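Local atomic coordinates of putative phosphatase/phosphodiesterase MPN_349 (Mycoplasma pneumoniae M129, PDB entry 1T71), a protein that binds two iron ions and probably hydrolyses phosphate esters, perhaps 2',3'-cyclic nucleotides, as a metallophosphatase of the YmdB-like family. Residues T178-T184 with A199-V204; N122-V128 with V155-T161; T46-S52 with H72-Q76. One frame throughout, in Å; residues are numbered along the deposited sequence.

Interaction 1 (T178-T184 with A199-V204). With FE (Fe (III) ion), chain C.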
loop_
_atom_site.group_PDB
_atom_site.type_symbol
_atom_site.label_atom_id
_atom_site.label_comp_id
_atom_site.label_asym_id
_atom_site.label_seq_id
_atom_site.Cartn_x
_atom_site.Cartn_y
_atom_site.Cartn_z
ATOM N N THR A 178 9.283 7.563 6.774
ATOM C CA THR A 178 7.934 7.793 6.261
ATOM C C THR A 178 6.880 6.950 6.962
ATOM O O THR A 178 7.141 5.831 7.404
ATOM C CB THR A 178 7.817 7.507 4.736
ATOM O OG1 THR A 178 7.827 6.095 4.507
ATOM C CG2 THR A 178 8.973 8.133 3.980
ATOM N N ILE A 179 5.687 7.521 7.059
ATOM C CA ILE A 179 4.534 6.871 7.656
ATOM C C ILE A 179 3.436 7.015 6.605
ATOM O O ILE A 179 2.786 8.062 6.527
ATOM C CB ILE A 179 4.071 7.601 8.932
ATOM C CG1 ILE A 179 5.174 7.587 9.995
ATOM C CG2 ILE A 179 2.799 6.962 9.461
ATOM C CD1 ILE A 179 5.442 6.225 10.585
ATOM N N PHE A 180 3.246 5.987 5.781
ATOM C CA PHE A 180 2.213 6.036 4.745
ATOM C C PHE A 180 1.056 5.110 5.086
ATOM O O PHE A 180 1.249 3.904 5.263
ATOM C CB PHE A 180 2.772 5.627 3.375
ATOM C CG PHE A 180 3.809 6.568 2.814
ATOM C CD1 PHE A 180 3.798 7.924 3.134
ATOM C CD2 PHE A 180 4.764 6.102 1.911
ATOM C CE1 PHE A 180 4.721 8.803 2.561
ATOM C CE2 PHE A 180 5.692 6.974 1.331
ATOM C CZ PHE A 180 5.669 8.324 1.657
ATOM N N GLY A 181 -0.144 5.672 5.186
ATOM C CA GLY A 181 -1.309 4.858 5.479
ATOM C C GLY A 181 -1.905 4.268 4.205
ATOM O O GLY A 181 -1.832 4.875 3.135
ATOM N N THR A 182 -2.478 3.075 4.318
ATOM C CA THR A 182 -3.118 2.386 3.194
ATOM C C THR A 182 -4.331 1.632 3.734
ATOM O O THR A 182 -4.537 1.594 4.950
ATOM C CB THR A 182 -2.161 1.360 2.516
ATOM O OG1 THR A 182 -1.600 0.485 3.507
ATOM C CG2 THR A 182 -1.038 2.076 1.778
ATOM N N HIS A 183 -5.132 1.066 2.826
ATOM C CA HIS A 183 -6.325 0.267 3.156
ATOM C C HIS A 183 -7.694 0.882 2.852
ATOM O O HIS A 183 -8.628 0.140 2.560
ATOM C CB HIS A 183 -6.295 -0.199 4.627
ATOM C CG HIS A 183 -7.500 -0.987 5.048
ATOM N ND1 HIS A 183 -7.746 -2.273 4.611
ATOM C CD2 HIS A 183 -8.533 -0.667 5.866
ATOM C CE1 HIS A 183 -8.878 -2.710 5.137
ATOM N NE2 HIS A 183 -9.377 -1.754 5.901
ATOM N N THR A 184 -7.834 2.210 2.897
ATOM C CA THR A 184 -9.186 2.756 2.595
ATOM C C THR A 184 -9.479 2.961 1.101
ATOM O O THR A 184 -10.620 3.237 0.727
ATOM C CB THR A 184 -9.422 4.098 3.366
ATOM O OG1 THR A 184 -8.542 5.114 2.872
ATOM C CG2 THR A 184 -9.173 3.899 4.866
ATOM N N ALA A 199 7.873 11.982 6.198
ATOM C CA ALA A 199 6.832 12.143 5.198
ATOM C C ALA A 199 5.616 11.422 5.774
ATOM O O ALA A 199 5.745 10.332 6.336
ATOM C CB ALA A 199 7.254 11.512 3.883
ATOM N N TYR A 200 4.443 12.038 5.664
ATOM C CA TYR A 200 3.213 11.431 6.174
ATOM C C TYR A 200 2.025 11.669 5.255
ATOM O O TYR A 200 1.956 12.687 4.568
ATOM C CB TYR A 200 2.839 12.000 7.547
ATOM C CG TYR A 200 1.475 11.523 8.031
ATOM C CD1 TYR A 200 1.298 10.225 8.506
ATOM C CD2 TYR A 200 0.355 12.354 7.966
ATOM C CE1 TYR A 200 0.048 9.763 8.902
ATOM C CE2 TYR A 200 -0.914 11.899 8.360
ATOM C CZ TYR A 200 -1.057 10.598 8.826
ATOM O OH TYR A 200 -2.297 10.117 9.199
ATOM N N ILE A 201 1.094 10.720 5.261
ATOM C CA ILE A 201 -0.143 10.820 4.499
ATOM C C ILE A 201 -1.106 9.802 5.112
ATOM O O ILE A 201 -0.747 8.641 5.327
ATOM C CB ILE A 201 0.067 10.557 2.977
ATOM C CG1 ILE A 201 -1.223 10.886 2.222
ATOM C CG2 ILE A 201 0.486 9.123 2.730
ATOM C CD1 ILE A 201 -1.113 10.752 0.704
ATOM N N THR A 202 -2.322 10.245 5.420
ATOM C CA THR A 202 -3.308 9.366 6.037
ATOM C C THR A 202 -3.588 8.139 5.179
ATOM O O THR A 202 -3.687 7.032 5.702
ATOM C CB THR A 202 -4.615 10.129 6.340
ATOM O OG1 THR A 202 -4.339 11.146 7.311
ATOM C CG2 THR A 202 -5.674 9.185 6.912
ATOM N N ASP A 203 -3.717 8.336 3.868
ATOM C CA ASP A 203 -3.934 7.217 2.953
ATOM C C ASP A 203 -3.427 7.529 1.543
ATOM O O ASP A 203 -3.802 8.537 0.940
ATOM C CB ASP A 203 -5.417 6.814 2.898
ATOM C CG ASP A 203 -5.605 5.367 2.452
ATOM O OD1 ASP A 203 -5.136 5.013 1.339
ATOM O OD2 ASP A 203 -6.208 4.577 3.218
ATOM N N VAL A 204 -2.570 6.655 1.026
ATOM C CA VAL A 204 -2.012 6.833 -0.310
ATOM C C VAL A 204 -3.077 6.671 -1.393
ATOM O O VAL A 204 -3.037 7.326 -2.435
ATOM C CB VAL A 204 -0.891 5.810 -0.581
ATOM C CG1 VAL A 204 -0.375 5.960 -2.017
ATOM C CG2 VAL A 204 0.236 6.002 0.418
HETATM FE FE FE C . -6.951 -3.638 3.073
HETATM O O HOH W 1 -5.495 2.454 0.406
#

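Interaction 2 (N122-V128 with V155-T161)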
loop_
_atom_site.group_PDB
_atom_site.type_symbol
_atom_site.label_atom_id
_atom_site.label_comp_id
_atom_site.label_asym_id
_atom_site.label_seq_id
_atom_site.Cartn_x
_atom_site.Cartn_y
_atom_site.Cartn_z
ATOM N N ASN A 122 5.848 -3.213 7.304
ATOM C CA ASN A 122 4.417 -3.251 7.013
ATOM C C ASN A 122 3.708 -3.661 8.304
ATOM O O ASN A 122 4.125 -4.603 8.972
ATOM C CB ASN A 122 4.164 -4.271 5.882
ATOM C CG ASN A 122 2.688 -4.383 5.477
ATOM O OD1 ASN A 122 1.933 -3.398 5.493
ATOM N ND2 ASN A 122 2.285 -5.589 5.078
ATOM N N LEU A 123 2.652 -2.942 8.665
ATOM C CA LEU A 123 1.908 -3.243 9.887
ATOM C C LEU A 123 0.403 -3.148 9.664
ATOM O O LEU A 123 -0.054 -2.458 8.753
ATOM C CB LEU A 123 2.302 -2.268 10.997
ATOM C CG LEU A 123 3.743 -2.314 11.515
ATOM C CD1 LEU A 123 4.152 -0.933 12.015
ATOM C CD2 LEU A 123 3.850 -3.350 12.628
ATOM N N LEU A 124 -0.357 -3.846 10.505
ATOM C CA LEU A 124 -1.819 -3.838 10.439
ATOM C C LEU A 124 -2.389 -3.012 11.587
ATOM O O LEU A 124 -2.037 -3.207 12.754
ATOM C CB LEU A 124 -2.371 -5.269 10.514
ATOM C CG LEU A 124 -2.565 -6.029 9.199
ATOM C CD1 LEU A 124 -2.714 -7.518 9.476
ATOM C CD2 LEU A 124 -3.799 -5.499 8.485
ATOM N N GLY A 125 -3.273 -2.083 11.252
ATOM C CA GLY A 125 -3.875 -1.249 12.273
ATOM C C GLY A 125 -4.809 -2.065 13.138
ATOM O O GLY A 125 -5.403 -3.044 12.684
ATOM N N THR A 126 -4.944 -1.668 14.394
ATOM C CA THR A 126 -5.815 -2.387 15.305
ATOM C C THR A 126 -7.278 -2.138 14.935
ATOM O O THR A 126 -8.164 -2.889 15.336
ATOM C CB THR A 126 -5.554 -1.941 16.752
ATOM O OG1 THR A 126 -6.134 -2.887 17.653
ATOM C CG2 THR A 126 -6.159 -0.567 17.003
ATOM N N SER A 127 -7.516 -1.084 14.152
ATOM C CA SER A 127 -8.860 -0.712 13.713
ATOM C C SER A 127 -9.367 -1.520 12.512
ATOM O O SER A 127 -10.483 -1.308 12.040
ATOM C CB SER A 127 -8.909 0.784 13.367
ATOM O OG SER A 127 -8.064 1.095 12.266
ATOM N N VAL A 128 -8.550 -2.436 12.010
ATOM C CA VAL A 128 -8.956 -3.258 10.876
ATOM C C VAL A 128 -9.543 -4.567 11.389
ATOM O O VAL A 128 -8.910 -5.272 12.173
ATOM C CB VAL A 128 -7.757 -3.607 9.955
ATOM C CG1 VAL A 128 -8.236 -4.479 8.793
ATOM C CG2 VAL A 128 -7.107 -2.345 9.429
ATOM N N VAL A 155 7.594 3.035 6.429
ATOM C CA VAL A 155 6.494 2.279 7.023
ATOM C C VAL A 155 5.153 2.385 6.300
ATOM O O VAL A 155 4.662 3.482 6.029
ATOM C CB VAL A 155 6.259 2.707 8.489
ATOM C CG1 VAL A 155 5.103 1.911 9.086
ATOM C CG2 VAL A 155 7.528 2.509 9.304
ATOM N N ASP A 156 4.569 1.232 5.994
ATOM C CA ASP A 156 3.258 1.173 5.357
ATOM C C ASP A 156 2.310 0.693 6.458
ATOM O O ASP A 156 2.322 -0.485 6.822
ATOM C CB ASP A 156 3.256 0.180 4.184
ATOM C CG ASP A 156 1.857 -0.053 3.608
ATOM O OD1 ASP A 156 1.722 -0.705 2.544
ATOM O OD2 ASP A 156 0.880 0.411 4.228
ATOM N N PHE A 157 1.514 1.617 6.999
ATOM C CA PHE A 157 0.569 1.298 8.071
ATOM C C PHE A 157 -0.794 1.035 7.447
ATOM O O PHE A 157 -1.495 1.963 7.043
ATOM C CB PHE A 157 0.478 2.465 9.061
ATOM C CG PHE A 157 -0.251 2.137 10.342
ATOM C CD1 PHE A 157 -1.015 3.108 10.988
ATOM C CD2 PHE A 157 -0.177 0.863 10.904
ATOM C CE1 PHE A 157 -1.700 2.813 12.175
ATOM C CE2 PHE A 157 -0.856 0.555 12.088
ATOM C CZ PHE A 157 -1.620 1.531 12.725
ATOM N N HIS A 158 -1.158 -0.237 7.367
ATOM C CA HIS A 158 -2.422 -0.646 6.772
ATOM C C HIS A 158 -3.511 -0.589 7.836
ATOM O O HIS A 158 -3.722 -1.557 8.570
ATOM C CB HIS A 158 -2.279 -2.069 6.218
ATOM C CG HIS A 158 -3.155 -2.347 5.042
ATOM N ND1 HIS A 158 -4.238 -3.197 5.106
ATOM C CD2 HIS A 158 -3.125 -1.869 3.775
ATOM C CE1 HIS A 158 -4.834 -3.231 3.929
ATOM N NE2 HIS A 158 -4.180 -2.434 3.104
ATOM N N ALA A 159 -4.201 0.546 7.912
ATOM C CA ALA A 159 -5.241 0.741 8.921
ATOM C C ALA A 159 -6.512 1.362 8.360
ATOM O O ALA A 159 -6.503 1.988 7.292
ATOM C CB ALA A 159 -4.700 1.597 10.059
ATOM N N GLU A 160 -7.600 1.212 9.107
ATOM C CA GLU A 160 -8.904 1.704 8.674
ATOM C C GLU A 160 -9.266 3.117 9.120
ATOM O O GLU A 160 -9.774 3.913 8.340
ATOM C CB GLU A 160 -9.984 0.732 9.166
ATOM C CG GLU A 160 -11.076 0.430 8.153
ATOM C CD GLU A 160 -12.012 1.588 7.949
ATOM O OE1 GLU A 160 -12.778 1.567 6.972
ATOM O OE2 GLU A 160 -11.986 2.523 8.776
ATOM N N THR A 161 -8.990 3.416 10.380
ATOM C CA THR A 161 -9.339 4.687 10.999
ATOM C C THR A 161 -8.390 5.888 10.862
ATOM O O THR A 161 -7.177 5.748 11.001
ATOM C CB THR A 161 -9.603 4.412 12.497
ATOM O OG1 THR A 161 -10.906 3.831 12.645
ATOM C CG2 THR A 161 -9.502 5.647 13.304
#

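Interaction 3 (T46-S52 with H72-Q76)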
loop_
_atom_site.group_PDB
_atom_site.type_symbol
_atom_site.label_atom_id
_atom_site.label_comp_id
_atom_site.label_asym_id
_atom_site.label_seq_id
_atom_site.Cartn_x
_atom_site.Cartn_y
_atom_site.Cartn_z
ATOM N N THR A 46 -4.576 -9.880 -7.120
ATOM C CA THR A 46 -5.271 -10.989 -7.774
ATOM C C THR A 46 -6.761 -11.110 -7.427
ATOM O O THR A 46 -7.129 -11.500 -6.317
ATOM C CB THR A 46 -4.550 -12.300 -7.437
ATOM O OG1 THR A 46 -3.163 -12.164 -7.784
ATOM C CG2 THR A 46 -5.161 -13.477 -8.199
ATOM N N HIS A 47 -7.610 -10.788 -8.401
ATOM C CA HIS A 47 -9.061 -10.821 -8.219
ATOM C C HIS A 47 -9.514 -10.016 -6.998
ATOM O O HIS A 47 -10.474 -10.376 -6.311
ATOM C CB HIS A 47 -9.561 -12.268 -8.124
ATOM C CG HIS A 47 -9.371 -13.047 -9.388
ATOM N ND1 HIS A 47 -8.355 -13.964 -9.555
ATOM C CD2 HIS A 47 -10.030 -13.000 -10.568
ATOM C CE1 HIS A 47 -8.395 -14.446 -10.784
ATOM N NE2 HIS A 47 -9.402 -13.877 -11.420
ATOM N N GLY A 48 -8.807 -8.919 -6.738
ATOM C CA GLY A 48 -9.151 -8.052 -5.626
ATOM C C GLY A 48 -8.629 -8.485 -4.269
ATOM O O GLY A 48 -8.800 -7.755 -3.289
ATOM N N LYS A 49 -7.999 -9.657 -4.200
ATOM C CA LYS A 49 -7.473 -10.155 -2.933
ATOM C C LYS A 49 -6.234 -11.034 -3.067
ATOM O O LYS A 49 -6.247 -12.058 -3.756
ATOM C CB LYS A 49 -8.553 -10.941 -2.179
ATOM C CG LYS A 49 -9.751 -10.101 -1.772
ATOM C CD LYS A 49 -10.728 -10.889 -0.918
ATOM C CE LYS A 49 -11.250 -12.099 -1.659
ATOM N NZ LYS A 49 -12.176 -12.911 -0.818
ATOM N N GLY A 50 -5.161 -10.626 -2.402
ATOM C CA GLY A 50 -3.942 -11.408 -2.437
ATOM C C GLY A 50 -3.126 -11.253 -3.703
ATOM O O GLY A 50 -3.463 -10.456 -4.587
ATOM N N LEU A 51 -2.061 -12.043 -3.797
ATOM C CA LEU A 51 -1.158 -11.974 -4.940
ATOM C C LEU A 51 -0.698 -13.352 -5.415
ATOM O O LEU A 51 -0.093 -14.108 -4.651
ATOM C CB LEU A 51 0.058 -11.127 -4.549
ATOM C CG LEU A 51 1.204 -10.880 -5.531
ATOM C CD1 LEU A 51 0.723 -10.056 -6.720
ATOM C CD2 LEU A 51 2.327 -10.158 -4.792
ATOM N N SER A 52 -0.988 -13.675 -6.673
ATOM C CA SER A 52 -0.580 -14.951 -7.258
ATOM C C SER A 52 0.883 -14.826 -7.681
ATOM O O SER A 52 1.404 -13.715 -7.782
ATOM C CB SER A 52 -1.436 -15.276 -8.491
ATOM O OG SER A 52 -1.176 -14.355 -9.543
ATOM N N HIS A 72 -5.427 -8.799 3.258
ATOM C CA HIS A 72 -5.708 -9.880 2.323
ATOM C C HIS A 72 -4.431 -10.552 1.837
ATOM O O HIS A 72 -4.411 -11.200 0.793
ATOM C CB HIS A 72 -6.512 -9.346 1.140
ATOM C CG HIS A 72 -7.947 -9.082 1.471
ATOM N ND1 HIS A 72 -8.554 -7.864 1.248
ATOM C CD2 HIS A 72 -8.894 -9.883 2.014
ATOM C CE1 HIS A 72 -9.814 -7.927 1.640
ATOM N NE2 HIS A 72 -10.045 -9.141 2.109
ATOM N N THR A 73 -3.365 -10.398 2.615
ATOM C CA THR A 73 -2.071 -10.979 2.279
ATOM C C THR A 73 -2.100 -12.481 1.946
ATOM O O THR A 73 -1.428 -12.938 1.023
ATOM C CB THR A 73 -1.054 -10.791 3.450
ATOM O OG1 THR A 73 -0.832 -9.391 3.695
ATOM C CG2 THR A 73 0.280 -11.474 3.117
ATOM N N TRP A 74 -2.896 -13.242 2.683
ATOM C CA TRP A 74 -2.911 -14.691 2.519
ATOM C C TRP A 74 -4.054 -15.327 1.741
ATOM O O TRP A 74 -4.276 -16.536 1.846
ATOM C CB TRP A 74 -2.824 -15.317 3.914
ATOM C CG TRP A 74 -1.754 -14.666 4.754
ATOM C CD1 TRP A 74 -0.438 -15.035 4.844
ATOM C CD2 TRP A 74 -1.891 -13.476 5.546
ATOM N NE1 TRP A 74 0.250 -14.147 5.638
ATOM C CE2 TRP A 74 -0.615 -13.179 6.078
ATOM C CE3 TRP A 74 -2.966 -12.628 5.851
ATOM C CZ2 TRP A 74 -0.385 -12.069 6.901
ATOM C CZ3 TRP A 74 -2.739 -11.526 6.671
ATOM C CH2 TRP A 74 -1.456 -11.256 7.185
ATOM N N PHE A 75 -4.759 -14.547 0.935
ATOM C CA PHE A 75 -5.880 -15.115 0.210
ATOM C C PHE A 75 -5.570 -16.070 -0.946
ATOM O O PHE A 75 -6.310 -17.030 -1.152
ATOM C CB PHE A 75 -6.820 -14.011 -0.263
ATOM C CG PHE A 75 -8.181 -14.513 -0.620
ATOM C CD1 PHE A 75 -8.520 -14.763 -1.943
ATOM C CD2 PHE A 75 -9.112 -14.787 0.378
ATOM C CE1 PHE A 75 -9.770 -15.275 -2.268
ATOM C CE2 PHE A 75 -10.362 -15.300 0.064
ATOM C CZ PHE A 75 -10.692 -15.547 -1.262
ATOM N N GLN A 76 -4.501 -15.826 -1.701
ATOM C CA GLN A 76 -4.160 -16.722 -2.804
ATOM C C GLN A 76 -3.343 -17.907 -2.270
ATOM O O GLN A 76 -2.113 -17.948 -2.395
ATOM C CB GLN A 76 -3.389 -15.956 -3.887
ATOM C CG GLN A 76 -4.194 -14.801 -4.504
ATOM C CD GLN A 76 -5.473 -15.264 -5.199
ATOM O OE1 GLN A 76 -6.462 -14.521 -5.281
ATOM N NE2 GLN A 76 -5.453 -16.483 -5.715
HETATM O O HOH W 2 -1.987 -14.111 -1.287
HETATM O O HOH W 3 -0.133 -16.029 -2.358
#

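Interaction 1 (T178-T184 with A199-V204)
At the di-iron site of this metallophosphatase, a pair of neighbouring parallel strands, 178-182 and 199-201, runs toward the loop carrying the iron ligand His183. The backbones interlock in parallel fashion: Ile179 N donates to Ala199 O (2.9 Å), Ile201 N gives a weak bond to Ile179 O (3.4 Å), and Gly181 N donates to Ile201 O (3.0 Å). Beyond the last bridge, Val204 N still reaches Gly181 O (2.9 Å). Glycine is required at 181, because a CB there would collide with Thr202 O, which already lies 3.2 Å from Gly181 CA. Apolar residues suit the face where Phe180 CD1 meets Ile201 CG2 (3.5 Å) and Phe180 CB meets Val204 CG2 (3.9 Å); Phe9 and Phe248 set their rings edge-to-face with Phe180. On the other face, under helix 162-172, Ile179 CG2 touches Tyr200 CD1 (3.7 Å). Past the strands, Asp203 OD2 accepts from Thr184 N (2.9 Å) and, very closely, from Thr184 OG1 (2.4 Å), tying down the loop just after His183. Water 1 joins His183 N (2.8 Å) to Asp203 OD1 (2.7 Å). His183 ND1 binds iron at 2.2 Å, with Glu43 and Asn71: metal ligands on loops at strand ends are characteristic of the calcineurin-like phosphoesterase fold.

Interaction 2 (N122-V128 with V155-T161)
Three backbone hydrogen bonds join these parallel strands: His158 N to Leu123 O (2.8 Å), Gly125 N to His158 O (2.8 Å) and Leu123 N to Asp156 O (3.1 Å). His158 thus uses both its NH and its CO, which fixes the backbone of an iron-binding residue. Farther along, the hydroxyl of Ser127 accepts from Glu160 N (3.2 Å to OG) and Thr161 N (3.1 Å to OG), while also bonding to Glu164. Serine, short and able to accept two amides, suits the type I turn Gly125-Val128, which lies against the start of helix 162-172. The carboxylate of Asp156 finds its partners elsewhere, in Thr68, Asn41 and Thr182.

Packing completes the contact. On one face Leu123 CB lies 4.0 Å from Phe157 CD2, and Leu123 CD1 is 4.2 Å from Val155 CG1; Leu123 and Phe157 are covered by helices 137-145 and 162-172, where Phe168 stacks on Phe157. Gly125 CA comes within 3.5 Å of Phe157 CE2 and 3.7 Å of Ala159 CB, and a CB at 125 would clash with that methyl. On the opposite face Leu124 CD2 approaches the edge of the His158 ring, 4.1 Å from ND1. Strand 117-124, helix 137-145 and strand 152-158 form a beta-alpha-beta unit, here delivering a metal-binding histidine at the end of its second strand, as in calcineurin-like phosphoesterases.

Interaction 3 (T46-S52 with H72-Q76)
Two active-site loops of the calcineurin-like fold meet here, one following strand 37-41 and the other strand 66-68; Lys49 and Gln76 are the main side chains joining them. With chi angles m, t, m, t, Lys49 bends so that CD lies over the face of the His72 imidazole, a CH-pi contact 3.8 Å from the centroid, while the ammonium NZ sits 3.5 Å from the centroid of the Phe75 ring in a cation-pi interaction. Lys49 CE lies 3.5 Å from the centroid of the Phe75 ring, a CH-pi contact. Lysine suits this place: its methylenes cover both rings, while its charge rests over Phe75. His72 (chi1 m), probably the proton donor, as in related enzymes, has its backbone N bonded to Glu43. Phe75 takes chi1 t, exposing its ring face to Lys49. Gln76, folded m, m, lays CG 3.6 Å from Leu51 N. Gly50 has positive phi, and a CB there would strike Gln76 CG. In the type I' turn Thr46-Lys49, Gly48 also adopts positive phi. Thr46, chi1 m, accepts Ser52 N at OG1 (2.9 Å) and also bonds to His55; Ser52, chi1 p, N-caps helix 53-62 through His55 N. Water 3 bridges the loops, donating to Leu51 O at 3.0 Å and Gln76 O at 2.8 Å.

How the interactions relate
Interactions 1 and 2 are adjacent parts of one sheet: strands 178-182 and 152-158 are neighbours, Phe180 O lies 2.9 Å from Phe157 N, and Thr182 OG1 is 2.6 Å from Asp156 OD2, both probable hydrogen bonds. At the strand ends each supplies an iron ligand, and His183 ND1 comes within 3.1 Å of His158 CE1 where the two rings meet. Interaction 3 belongs to loops from the other six-stranded sheet; its centre is about 21 Å from that of interaction 1 and about 17 Å from that of interaction 2, with nearest atoms about 6 and 5 Å apart. Without touching them, it brings the His72 side chain to about 5 Å (nearest atom) from a bound iron, so the metal site lies between the loops of both sheets.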